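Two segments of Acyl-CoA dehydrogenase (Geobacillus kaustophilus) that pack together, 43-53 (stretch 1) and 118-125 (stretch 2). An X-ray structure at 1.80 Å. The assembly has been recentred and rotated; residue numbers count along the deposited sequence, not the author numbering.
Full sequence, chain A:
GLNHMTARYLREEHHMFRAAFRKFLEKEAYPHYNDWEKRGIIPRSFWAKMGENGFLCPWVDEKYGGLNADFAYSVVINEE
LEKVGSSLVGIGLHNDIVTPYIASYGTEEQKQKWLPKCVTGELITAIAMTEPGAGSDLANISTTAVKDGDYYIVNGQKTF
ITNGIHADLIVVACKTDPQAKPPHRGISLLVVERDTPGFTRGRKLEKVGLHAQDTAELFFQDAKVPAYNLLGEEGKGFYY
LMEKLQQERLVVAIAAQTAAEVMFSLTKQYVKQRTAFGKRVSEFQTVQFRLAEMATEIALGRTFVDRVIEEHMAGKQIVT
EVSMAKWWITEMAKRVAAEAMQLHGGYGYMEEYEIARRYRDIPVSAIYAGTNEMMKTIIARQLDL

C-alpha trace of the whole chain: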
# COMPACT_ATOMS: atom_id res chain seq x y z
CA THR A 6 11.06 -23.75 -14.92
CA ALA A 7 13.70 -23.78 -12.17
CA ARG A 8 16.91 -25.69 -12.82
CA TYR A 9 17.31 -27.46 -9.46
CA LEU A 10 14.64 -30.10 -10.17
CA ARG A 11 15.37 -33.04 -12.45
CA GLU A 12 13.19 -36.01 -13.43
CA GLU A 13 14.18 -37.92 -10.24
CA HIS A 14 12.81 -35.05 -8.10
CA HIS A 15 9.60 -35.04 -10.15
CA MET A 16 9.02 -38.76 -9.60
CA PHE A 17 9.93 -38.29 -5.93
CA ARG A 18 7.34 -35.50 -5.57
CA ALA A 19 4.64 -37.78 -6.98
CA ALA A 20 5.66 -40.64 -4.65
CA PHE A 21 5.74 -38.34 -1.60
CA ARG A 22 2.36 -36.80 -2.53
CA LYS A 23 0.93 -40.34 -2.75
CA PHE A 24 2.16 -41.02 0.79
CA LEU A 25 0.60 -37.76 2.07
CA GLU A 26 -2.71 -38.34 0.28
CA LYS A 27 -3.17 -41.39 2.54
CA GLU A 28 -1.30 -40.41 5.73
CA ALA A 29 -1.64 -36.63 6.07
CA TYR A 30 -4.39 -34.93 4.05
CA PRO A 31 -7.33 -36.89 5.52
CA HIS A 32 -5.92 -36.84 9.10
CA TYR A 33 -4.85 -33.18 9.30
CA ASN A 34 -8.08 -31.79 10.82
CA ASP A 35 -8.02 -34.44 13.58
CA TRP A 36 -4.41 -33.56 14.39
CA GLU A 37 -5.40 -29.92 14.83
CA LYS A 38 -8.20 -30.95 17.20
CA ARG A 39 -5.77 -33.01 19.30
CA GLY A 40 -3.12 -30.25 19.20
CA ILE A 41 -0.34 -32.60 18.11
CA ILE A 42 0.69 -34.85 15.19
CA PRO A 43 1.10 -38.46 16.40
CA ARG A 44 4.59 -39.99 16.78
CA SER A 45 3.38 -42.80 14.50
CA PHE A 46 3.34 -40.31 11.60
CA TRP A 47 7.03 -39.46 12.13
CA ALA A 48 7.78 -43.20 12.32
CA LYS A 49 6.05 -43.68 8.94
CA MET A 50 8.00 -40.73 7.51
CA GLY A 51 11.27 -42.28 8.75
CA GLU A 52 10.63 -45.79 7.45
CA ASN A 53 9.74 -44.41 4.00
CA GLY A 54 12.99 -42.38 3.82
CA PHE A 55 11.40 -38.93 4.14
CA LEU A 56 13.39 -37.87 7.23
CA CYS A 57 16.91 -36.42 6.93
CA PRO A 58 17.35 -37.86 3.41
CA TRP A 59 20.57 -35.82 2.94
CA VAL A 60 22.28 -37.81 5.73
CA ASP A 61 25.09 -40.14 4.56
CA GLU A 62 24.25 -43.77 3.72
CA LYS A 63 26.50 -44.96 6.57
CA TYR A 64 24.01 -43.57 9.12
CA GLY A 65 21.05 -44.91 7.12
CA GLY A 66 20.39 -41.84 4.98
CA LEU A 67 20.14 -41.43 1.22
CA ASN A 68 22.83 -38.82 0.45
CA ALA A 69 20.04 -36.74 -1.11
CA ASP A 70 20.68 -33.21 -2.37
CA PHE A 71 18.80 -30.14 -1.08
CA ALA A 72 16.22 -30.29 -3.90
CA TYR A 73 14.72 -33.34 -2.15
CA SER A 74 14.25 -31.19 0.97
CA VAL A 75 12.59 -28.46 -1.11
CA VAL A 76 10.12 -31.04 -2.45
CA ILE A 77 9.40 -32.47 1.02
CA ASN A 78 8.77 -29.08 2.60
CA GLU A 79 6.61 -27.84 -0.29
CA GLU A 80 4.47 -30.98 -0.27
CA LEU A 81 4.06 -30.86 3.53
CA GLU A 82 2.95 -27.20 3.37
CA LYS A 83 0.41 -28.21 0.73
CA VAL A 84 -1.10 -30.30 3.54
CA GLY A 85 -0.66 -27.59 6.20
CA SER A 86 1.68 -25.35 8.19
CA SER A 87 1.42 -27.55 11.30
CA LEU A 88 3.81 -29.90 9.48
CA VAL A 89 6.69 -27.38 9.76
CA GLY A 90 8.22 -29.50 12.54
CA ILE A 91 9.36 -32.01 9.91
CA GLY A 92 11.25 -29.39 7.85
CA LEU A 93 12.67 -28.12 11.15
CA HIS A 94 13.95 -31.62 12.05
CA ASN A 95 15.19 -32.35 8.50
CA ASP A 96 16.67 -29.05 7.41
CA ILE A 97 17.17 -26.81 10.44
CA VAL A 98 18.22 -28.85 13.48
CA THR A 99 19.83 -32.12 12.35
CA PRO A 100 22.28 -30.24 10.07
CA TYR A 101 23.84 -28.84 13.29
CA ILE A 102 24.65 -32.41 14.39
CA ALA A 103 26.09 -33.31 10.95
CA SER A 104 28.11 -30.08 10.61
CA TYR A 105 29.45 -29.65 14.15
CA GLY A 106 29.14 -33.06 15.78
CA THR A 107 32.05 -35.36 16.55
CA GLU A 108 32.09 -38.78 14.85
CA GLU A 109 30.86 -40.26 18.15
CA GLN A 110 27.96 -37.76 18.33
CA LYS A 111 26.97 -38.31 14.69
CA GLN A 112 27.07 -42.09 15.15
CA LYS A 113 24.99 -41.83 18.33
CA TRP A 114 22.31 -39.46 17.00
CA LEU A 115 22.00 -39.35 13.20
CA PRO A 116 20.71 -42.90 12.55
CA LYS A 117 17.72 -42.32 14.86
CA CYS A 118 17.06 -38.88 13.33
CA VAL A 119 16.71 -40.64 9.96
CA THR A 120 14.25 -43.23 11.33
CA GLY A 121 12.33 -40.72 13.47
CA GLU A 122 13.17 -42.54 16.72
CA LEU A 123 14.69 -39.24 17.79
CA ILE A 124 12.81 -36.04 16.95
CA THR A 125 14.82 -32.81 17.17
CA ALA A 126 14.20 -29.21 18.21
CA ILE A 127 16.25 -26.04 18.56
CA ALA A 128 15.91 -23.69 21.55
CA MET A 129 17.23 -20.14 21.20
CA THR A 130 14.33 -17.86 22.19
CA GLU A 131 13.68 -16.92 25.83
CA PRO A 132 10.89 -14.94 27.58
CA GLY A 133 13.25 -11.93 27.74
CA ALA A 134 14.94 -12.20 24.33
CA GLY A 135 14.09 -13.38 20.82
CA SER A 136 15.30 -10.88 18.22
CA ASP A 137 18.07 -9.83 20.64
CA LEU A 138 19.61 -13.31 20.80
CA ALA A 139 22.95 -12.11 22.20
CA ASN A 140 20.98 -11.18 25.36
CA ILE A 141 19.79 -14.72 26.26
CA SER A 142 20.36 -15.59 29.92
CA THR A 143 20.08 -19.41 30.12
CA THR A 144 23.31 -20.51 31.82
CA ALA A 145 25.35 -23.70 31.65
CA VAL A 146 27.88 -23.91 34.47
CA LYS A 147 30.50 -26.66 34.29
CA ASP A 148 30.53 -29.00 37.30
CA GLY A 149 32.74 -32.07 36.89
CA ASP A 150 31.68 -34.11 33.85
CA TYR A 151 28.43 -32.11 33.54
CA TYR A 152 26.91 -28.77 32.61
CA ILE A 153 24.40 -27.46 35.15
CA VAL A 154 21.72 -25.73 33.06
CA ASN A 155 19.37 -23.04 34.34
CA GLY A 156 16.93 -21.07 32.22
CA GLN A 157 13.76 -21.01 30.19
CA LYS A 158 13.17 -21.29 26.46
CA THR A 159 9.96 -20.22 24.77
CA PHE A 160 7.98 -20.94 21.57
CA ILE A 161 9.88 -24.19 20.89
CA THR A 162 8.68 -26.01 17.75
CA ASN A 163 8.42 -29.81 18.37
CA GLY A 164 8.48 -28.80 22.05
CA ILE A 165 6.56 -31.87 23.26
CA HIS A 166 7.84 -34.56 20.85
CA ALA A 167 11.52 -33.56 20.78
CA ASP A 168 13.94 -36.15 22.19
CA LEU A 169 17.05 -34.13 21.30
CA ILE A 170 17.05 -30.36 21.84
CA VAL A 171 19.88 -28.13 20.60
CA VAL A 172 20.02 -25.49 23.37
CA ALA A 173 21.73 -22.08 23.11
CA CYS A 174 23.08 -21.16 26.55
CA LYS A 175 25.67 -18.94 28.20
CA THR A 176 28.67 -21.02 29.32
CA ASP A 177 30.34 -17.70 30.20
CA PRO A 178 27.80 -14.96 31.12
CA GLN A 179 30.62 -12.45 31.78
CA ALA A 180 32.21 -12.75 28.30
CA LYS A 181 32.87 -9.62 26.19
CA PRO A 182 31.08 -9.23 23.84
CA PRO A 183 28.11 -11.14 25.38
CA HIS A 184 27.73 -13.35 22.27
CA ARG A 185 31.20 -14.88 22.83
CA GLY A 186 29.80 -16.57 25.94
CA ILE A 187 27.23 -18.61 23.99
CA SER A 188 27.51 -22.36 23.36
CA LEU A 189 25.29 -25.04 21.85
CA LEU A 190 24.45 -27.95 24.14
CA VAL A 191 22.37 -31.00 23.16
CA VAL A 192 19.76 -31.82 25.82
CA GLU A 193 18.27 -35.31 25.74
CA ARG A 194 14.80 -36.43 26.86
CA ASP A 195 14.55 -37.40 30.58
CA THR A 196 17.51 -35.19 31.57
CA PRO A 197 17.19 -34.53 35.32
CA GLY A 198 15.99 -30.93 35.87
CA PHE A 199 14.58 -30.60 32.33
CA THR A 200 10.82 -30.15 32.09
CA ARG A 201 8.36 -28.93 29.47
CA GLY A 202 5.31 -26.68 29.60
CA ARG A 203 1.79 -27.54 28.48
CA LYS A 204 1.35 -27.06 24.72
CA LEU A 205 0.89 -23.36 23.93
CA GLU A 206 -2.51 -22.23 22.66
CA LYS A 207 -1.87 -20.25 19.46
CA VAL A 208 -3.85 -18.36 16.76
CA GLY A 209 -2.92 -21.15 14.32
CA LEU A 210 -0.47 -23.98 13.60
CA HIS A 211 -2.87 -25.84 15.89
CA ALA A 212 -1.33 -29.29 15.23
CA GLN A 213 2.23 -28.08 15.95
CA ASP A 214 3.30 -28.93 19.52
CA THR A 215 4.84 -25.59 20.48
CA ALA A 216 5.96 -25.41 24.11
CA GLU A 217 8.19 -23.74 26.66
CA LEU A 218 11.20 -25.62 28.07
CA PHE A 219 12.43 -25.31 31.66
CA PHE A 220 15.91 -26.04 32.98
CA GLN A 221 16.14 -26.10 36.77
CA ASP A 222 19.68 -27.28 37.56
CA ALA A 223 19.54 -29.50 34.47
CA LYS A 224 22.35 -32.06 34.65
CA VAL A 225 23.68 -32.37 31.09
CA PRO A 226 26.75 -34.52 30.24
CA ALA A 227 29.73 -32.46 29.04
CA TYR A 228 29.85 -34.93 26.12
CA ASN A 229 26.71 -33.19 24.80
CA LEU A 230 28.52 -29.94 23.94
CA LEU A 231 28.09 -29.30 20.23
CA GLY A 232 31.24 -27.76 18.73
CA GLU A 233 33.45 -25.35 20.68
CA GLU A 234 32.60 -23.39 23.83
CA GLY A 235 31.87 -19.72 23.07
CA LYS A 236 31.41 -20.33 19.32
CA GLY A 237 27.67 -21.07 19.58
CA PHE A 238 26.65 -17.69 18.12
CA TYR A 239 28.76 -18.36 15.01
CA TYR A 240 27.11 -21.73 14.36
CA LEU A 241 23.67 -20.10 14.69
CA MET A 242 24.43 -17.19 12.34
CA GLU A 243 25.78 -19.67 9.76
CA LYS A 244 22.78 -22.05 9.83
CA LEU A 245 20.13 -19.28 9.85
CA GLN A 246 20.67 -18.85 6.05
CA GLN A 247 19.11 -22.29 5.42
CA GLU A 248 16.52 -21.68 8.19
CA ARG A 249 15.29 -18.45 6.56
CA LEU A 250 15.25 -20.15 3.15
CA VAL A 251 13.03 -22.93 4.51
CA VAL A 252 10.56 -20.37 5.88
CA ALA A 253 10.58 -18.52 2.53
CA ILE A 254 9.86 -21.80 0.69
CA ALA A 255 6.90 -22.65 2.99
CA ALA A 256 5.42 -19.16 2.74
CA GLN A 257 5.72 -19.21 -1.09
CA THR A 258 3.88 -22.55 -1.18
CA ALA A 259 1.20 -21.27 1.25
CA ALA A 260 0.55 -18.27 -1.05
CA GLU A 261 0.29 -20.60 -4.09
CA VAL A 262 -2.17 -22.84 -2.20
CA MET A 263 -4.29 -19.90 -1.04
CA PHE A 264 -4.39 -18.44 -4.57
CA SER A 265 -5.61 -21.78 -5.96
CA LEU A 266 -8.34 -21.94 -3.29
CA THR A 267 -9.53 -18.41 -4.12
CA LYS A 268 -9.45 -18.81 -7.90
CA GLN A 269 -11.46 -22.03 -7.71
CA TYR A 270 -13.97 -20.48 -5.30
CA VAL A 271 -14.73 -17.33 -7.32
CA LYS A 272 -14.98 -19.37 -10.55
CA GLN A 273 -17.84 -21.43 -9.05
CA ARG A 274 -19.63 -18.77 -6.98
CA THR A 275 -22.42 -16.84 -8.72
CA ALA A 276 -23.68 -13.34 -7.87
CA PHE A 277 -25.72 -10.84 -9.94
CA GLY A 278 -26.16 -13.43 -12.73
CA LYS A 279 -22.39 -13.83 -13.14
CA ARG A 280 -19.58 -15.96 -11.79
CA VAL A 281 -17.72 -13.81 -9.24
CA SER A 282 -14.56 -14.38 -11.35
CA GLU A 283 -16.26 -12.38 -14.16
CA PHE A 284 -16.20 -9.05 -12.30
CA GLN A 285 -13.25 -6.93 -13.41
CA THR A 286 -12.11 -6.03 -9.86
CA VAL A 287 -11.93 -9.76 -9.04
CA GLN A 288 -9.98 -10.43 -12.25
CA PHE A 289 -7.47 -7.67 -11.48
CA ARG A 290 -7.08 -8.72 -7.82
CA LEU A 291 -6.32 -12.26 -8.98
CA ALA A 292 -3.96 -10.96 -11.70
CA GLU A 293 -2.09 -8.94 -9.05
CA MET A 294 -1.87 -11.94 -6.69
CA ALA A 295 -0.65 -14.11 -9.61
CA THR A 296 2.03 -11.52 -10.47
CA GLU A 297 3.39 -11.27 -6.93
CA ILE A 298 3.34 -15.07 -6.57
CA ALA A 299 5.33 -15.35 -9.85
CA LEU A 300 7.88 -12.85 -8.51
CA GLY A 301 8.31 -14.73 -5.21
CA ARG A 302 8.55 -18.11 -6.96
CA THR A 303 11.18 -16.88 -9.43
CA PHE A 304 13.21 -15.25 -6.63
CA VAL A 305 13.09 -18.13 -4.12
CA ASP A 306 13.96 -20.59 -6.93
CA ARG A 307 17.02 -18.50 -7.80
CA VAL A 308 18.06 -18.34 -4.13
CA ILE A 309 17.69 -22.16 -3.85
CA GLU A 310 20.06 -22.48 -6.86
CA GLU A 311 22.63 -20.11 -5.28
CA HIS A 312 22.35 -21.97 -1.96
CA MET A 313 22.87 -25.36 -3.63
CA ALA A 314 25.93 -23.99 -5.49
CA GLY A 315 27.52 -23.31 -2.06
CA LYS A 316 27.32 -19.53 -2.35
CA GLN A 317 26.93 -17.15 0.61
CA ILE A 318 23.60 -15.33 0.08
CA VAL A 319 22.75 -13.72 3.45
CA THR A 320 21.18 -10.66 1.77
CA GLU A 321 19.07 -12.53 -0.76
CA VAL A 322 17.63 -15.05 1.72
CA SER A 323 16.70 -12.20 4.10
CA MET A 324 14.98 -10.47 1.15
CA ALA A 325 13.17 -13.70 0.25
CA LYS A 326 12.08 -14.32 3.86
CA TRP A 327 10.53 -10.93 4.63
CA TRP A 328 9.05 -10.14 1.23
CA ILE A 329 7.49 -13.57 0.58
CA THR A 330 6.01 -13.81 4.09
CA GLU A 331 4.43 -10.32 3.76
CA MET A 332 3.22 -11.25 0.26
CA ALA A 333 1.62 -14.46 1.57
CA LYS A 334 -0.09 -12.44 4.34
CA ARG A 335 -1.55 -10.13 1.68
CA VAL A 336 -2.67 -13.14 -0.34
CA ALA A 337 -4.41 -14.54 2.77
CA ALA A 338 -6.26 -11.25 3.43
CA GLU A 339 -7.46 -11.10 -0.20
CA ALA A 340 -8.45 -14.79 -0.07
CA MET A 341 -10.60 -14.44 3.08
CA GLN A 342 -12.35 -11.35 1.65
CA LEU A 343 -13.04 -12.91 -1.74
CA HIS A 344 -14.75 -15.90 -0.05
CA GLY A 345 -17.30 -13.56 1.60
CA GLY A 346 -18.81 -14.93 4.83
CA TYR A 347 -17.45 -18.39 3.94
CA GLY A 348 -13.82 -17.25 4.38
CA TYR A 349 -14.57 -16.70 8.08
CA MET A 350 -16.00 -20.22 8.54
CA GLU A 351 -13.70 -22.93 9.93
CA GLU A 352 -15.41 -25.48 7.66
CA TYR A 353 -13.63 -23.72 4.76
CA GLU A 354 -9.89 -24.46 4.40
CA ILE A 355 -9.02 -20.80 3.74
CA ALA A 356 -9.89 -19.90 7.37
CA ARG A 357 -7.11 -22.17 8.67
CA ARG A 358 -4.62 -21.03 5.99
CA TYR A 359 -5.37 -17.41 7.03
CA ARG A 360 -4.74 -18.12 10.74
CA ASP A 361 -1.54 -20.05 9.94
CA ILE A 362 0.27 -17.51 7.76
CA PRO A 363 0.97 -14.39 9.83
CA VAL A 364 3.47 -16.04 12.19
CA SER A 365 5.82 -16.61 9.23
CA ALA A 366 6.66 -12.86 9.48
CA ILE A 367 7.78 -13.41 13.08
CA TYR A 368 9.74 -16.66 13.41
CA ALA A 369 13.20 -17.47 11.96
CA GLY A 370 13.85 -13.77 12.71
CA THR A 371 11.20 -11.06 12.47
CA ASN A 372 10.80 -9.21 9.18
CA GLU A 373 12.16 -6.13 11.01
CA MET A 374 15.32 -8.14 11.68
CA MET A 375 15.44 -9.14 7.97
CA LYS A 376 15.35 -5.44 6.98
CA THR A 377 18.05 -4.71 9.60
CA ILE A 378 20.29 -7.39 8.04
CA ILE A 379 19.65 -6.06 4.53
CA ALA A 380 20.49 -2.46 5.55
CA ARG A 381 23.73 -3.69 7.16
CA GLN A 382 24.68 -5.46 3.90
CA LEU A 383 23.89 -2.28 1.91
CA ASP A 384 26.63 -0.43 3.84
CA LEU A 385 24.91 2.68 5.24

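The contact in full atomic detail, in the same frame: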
# COMPACT_ATOMS: atom_id res chain seq x y z
N PRO A 43 0.64 -37.27 15.67
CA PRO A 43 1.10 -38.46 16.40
C PRO A 43 2.52 -38.88 16.00
O PRO A 43 2.91 -38.74 14.83
CB PRO A 43 0.07 -39.54 16.02
CG PRO A 43 -0.55 -39.06 14.75
CD PRO A 43 -0.52 -37.56 14.81
N ARG A 44 3.26 -39.39 16.98
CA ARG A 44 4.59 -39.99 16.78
C ARG A 44 4.60 -41.02 15.66
O ARG A 44 5.60 -41.16 14.96
CB ARG A 44 5.06 -40.69 18.06
CG ARG A 44 5.71 -39.82 19.11
CD ARG A 44 6.89 -39.04 18.55
NE ARG A 44 8.17 -39.74 18.60
CZ ARG A 44 9.15 -39.44 19.46
NH1 ARG A 44 8.99 -38.47 20.36
NH2 ARG A 44 10.29 -40.11 19.42
N SER A 45 3.50 -41.76 15.53
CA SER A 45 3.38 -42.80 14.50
C SER A 45 3.55 -42.23 13.09
O SER A 45 4.08 -42.91 12.21
CB SER A 45 2.06 -43.56 14.64
OG SER A 45 0.95 -42.70 14.44
N PHE A 46 3.13 -40.97 12.89
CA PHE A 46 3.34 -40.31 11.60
C PHE A 46 4.82 -40.09 11.28
O PHE A 46 5.26 -40.35 10.16
CB PHE A 46 2.57 -38.98 11.49
CG PHE A 46 2.77 -38.29 10.16
CD1 PHE A 46 2.08 -38.73 9.03
CD2 PHE A 46 3.68 -37.24 10.03
CE1 PHE A 46 2.27 -38.11 7.78
CE2 PHE A 46 3.87 -36.61 8.79
CZ PHE A 46 3.17 -37.05 7.67
N TRP A 47 5.58 -39.60 12.26
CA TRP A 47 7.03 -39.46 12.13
C TRP A 47 7.72 -40.80 11.84
O TRP A 47 8.65 -40.87 11.02
CB TRP A 47 7.61 -38.87 13.41
CG TRP A 47 7.33 -37.40 13.60
CD1 TRP A 47 6.17 -36.83 14.02
CD2 TRP A 47 8.26 -36.33 13.38
NE1 TRP A 47 6.31 -35.45 14.07
CE2 TRP A 47 7.59 -35.13 13.69
CE3 TRP A 47 9.59 -36.27 12.96
CZ2 TRP A 47 8.21 -33.88 13.59
CZ3 TRP A 47 10.21 -35.03 12.85
CH2 TRP A 47 9.51 -33.85 13.17
N ALA A 48 7.25 -41.85 12.51
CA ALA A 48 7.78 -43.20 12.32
C ALA A 48 7.56 -43.66 10.87
O ALA A 48 8.44 -44.27 10.27
CB ALA A 48 7.14 -44.17 13.29
N LYS A 49 6.37 -43.37 10.34
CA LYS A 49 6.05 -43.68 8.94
C LYS A 49 6.92 -42.86 7.99
O LYS A 49 7.41 -43.39 6.99
CB LYS A 49 4.57 -43.45 8.65
CG LYS A 49 3.64 -44.47 9.32
CD LYS A 49 2.21 -43.94 9.32
CE LYS A 49 1.23 -44.96 9.86
NZ LYS A 49 -0.13 -44.35 10.00
N MET A 50 7.11 -41.58 8.30
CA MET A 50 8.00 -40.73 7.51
C MET A 50 9.43 -41.31 7.48
O MET A 50 10.06 -41.37 6.42
CB MET A 50 8.00 -39.30 8.06
CG MET A 50 6.73 -38.50 7.73
SD MET A 50 6.60 -37.82 6.04
CE MET A 50 7.83 -36.51 6.15
N GLY A 51 9.92 -41.75 8.64
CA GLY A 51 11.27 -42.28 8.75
C GLY A 51 11.48 -43.57 7.98
O GLY A 51 12.49 -43.73 7.29
N GLU A 52 10.51 -44.48 8.09
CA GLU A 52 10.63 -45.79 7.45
C GLU A 52 10.54 -45.71 5.92
O GLU A 52 11.07 -46.57 5.21
CB GLU A 52 9.62 -46.79 8.03
CG GLU A 52 8.19 -46.64 7.54
CD GLU A 52 7.18 -47.44 8.36
OE1 GLU A 52 7.54 -47.95 9.45
OE2 GLU A 52 6.01 -47.54 7.93
N ASN A 53 9.90 -44.64 5.43
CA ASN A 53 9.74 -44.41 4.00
C ASN A 53 10.87 -43.55 3.41
O ASN A 53 10.88 -43.28 2.20
CB ASN A 53 8.36 -43.82 3.72
CG ASN A 53 7.25 -44.87 3.74
OD1 ASN A 53 7.01 -45.55 2.74
ND2 ASN A 53 6.58 -45.01 4.88
N CYS A 118 17.68 -40.04 13.98
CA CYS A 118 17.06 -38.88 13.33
C CYS A 118 16.50 -39.25 11.96
O CYS A 118 15.47 -38.73 11.56
CB CYS A 118 18.05 -37.71 13.21
SG CYS A 118 18.53 -36.96 14.79
N VAL A 119 17.18 -40.16 11.26
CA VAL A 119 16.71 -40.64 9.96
C VAL A 119 15.44 -41.51 10.09
O VAL A 119 14.54 -41.42 9.26
CB VAL A 119 17.82 -41.41 9.18
CG1 VAL A 119 17.27 -42.02 7.89
CG2 VAL A 119 18.98 -40.48 8.85
N THR A 120 15.39 -42.34 11.12
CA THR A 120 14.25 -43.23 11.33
C THR A 120 13.08 -42.55 12.04
O THR A 120 11.95 -43.03 11.99
CB THR A 120 14.68 -44.49 12.11
OG1 THR A 120 13.62 -45.46 12.08
CG2 THR A 120 14.96 -44.13 13.54
N GLY A 121 13.35 -41.43 12.70
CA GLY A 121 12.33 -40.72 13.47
C GLY A 121 12.20 -41.20 14.91
O GLY A 121 11.28 -40.79 15.62
N GLU A 122 13.11 -42.07 15.33
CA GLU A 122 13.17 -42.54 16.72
C GLU A 122 13.57 -41.40 17.65
O GLU A 122 13.17 -41.35 18.82
CB GLU A 122 14.14 -43.72 16.87
CG GLU A 122 14.22 -44.29 18.29
CD GLU A 122 14.97 -45.62 18.38
OE1 GLU A 122 15.31 -46.22 17.34
OE2 GLU A 122 15.20 -46.06 19.53
N LEU A 123 14.38 -40.49 17.11
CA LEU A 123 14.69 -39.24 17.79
C LEU A 123 14.16 -38.09 16.94
O LEU A 123 14.47 -37.98 15.75
CB LEU A 123 16.19 -39.10 18.04
CG LEU A 123 16.86 -40.13 18.96
CD1 LEU A 123 18.36 -39.87 19.02
CD2 LEU A 123 16.25 -40.12 20.36
N ILE A 124 13.33 -37.26 17.56
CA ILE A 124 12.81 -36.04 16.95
C ILE A 124 13.60 -34.88 17.56
O ILE A 124 13.87 -34.88 18.75
CB ILE A 124 11.29 -35.91 17.22
CG1 ILE A 124 10.54 -37.05 16.52
CG2 ILE A 124 10.76 -34.53 16.77
CD1 ILE A 124 9.05 -37.07 16.78
N THR A 125 13.98 -33.92 16.72
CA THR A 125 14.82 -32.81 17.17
C THR A 125 14.09 -31.48 17.27
O THR A 125 13.06 -31.26 16.64
CB THR A 125 16.06 -32.64 16.25
OG1 THR A 125 15.65 -32.36 14.92
CG2 THR A 125 16.94 -33.90 16.26
O HOH W 1 10.68 -45.30 11.35
O HOH W 2 13.88 -41.34 6.66

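Most of stretch 1 is helix, with backbone hydrogen bonds such as Ala48 N to Arg44 O (3.0 Å) and Glu52 N to Ala48 O (3.0 Å). Stretch 2 carries the last turn of another helix, 118-120, which Gly121 ends with a positive phi (88°); after Gly121 and Glu122 the chain becomes extended from Leu123 to Thr125. The backbones come closest at Gly51 and Thr120, with their CA atoms 4.1 Å apart. No direct hydrogen bond crosses the contact. Instead, Gly51 CA lies 3.4 Å from Thr120 O in a nearly linear CA-H...O contact (173° at the hydrogen), and 3.4 Å from Val119 O. A CB on Gly51 would fall 1.9 Å from Thr120 O, so glycine is what permits this approach. Gly121 suits its place twice over: a CB there would jam against the preceding carbonyl and lie 2.9 Å from Trp47 O. Water 1 bridges the backbones, donating to Ala48 O and Thr120 O (both 2.7 Å from its oxygen); water 2 lies between Gly51 O (2.8 Å) and Val119 O (2.7 Å).

The side-chain contact centres on Ile124, buried and pointing toward the helix. With chi1 m and chi2 t, it extends CD1 over one face of the Trp47 indole, 3.7 Å from the centroid of the five-membered ring and 17° off its normal, a CH-pi contact. Trp47, chi1 m, points toward stretch 2 and offers a broad flat surface to this methyl. Arg44 starts sideways, but its m, m, m chain brings the guanidinium nearer; the same Ile124 CD1 lies over one face, 3.3 Å from Arg44 NE. At the guanidinium edge, Arg44 NH2 is 3.2 Å from Glu122 O, but the angle is too poor for a hydrogen bond. Altogether 389 Å² is buried, counting both sides.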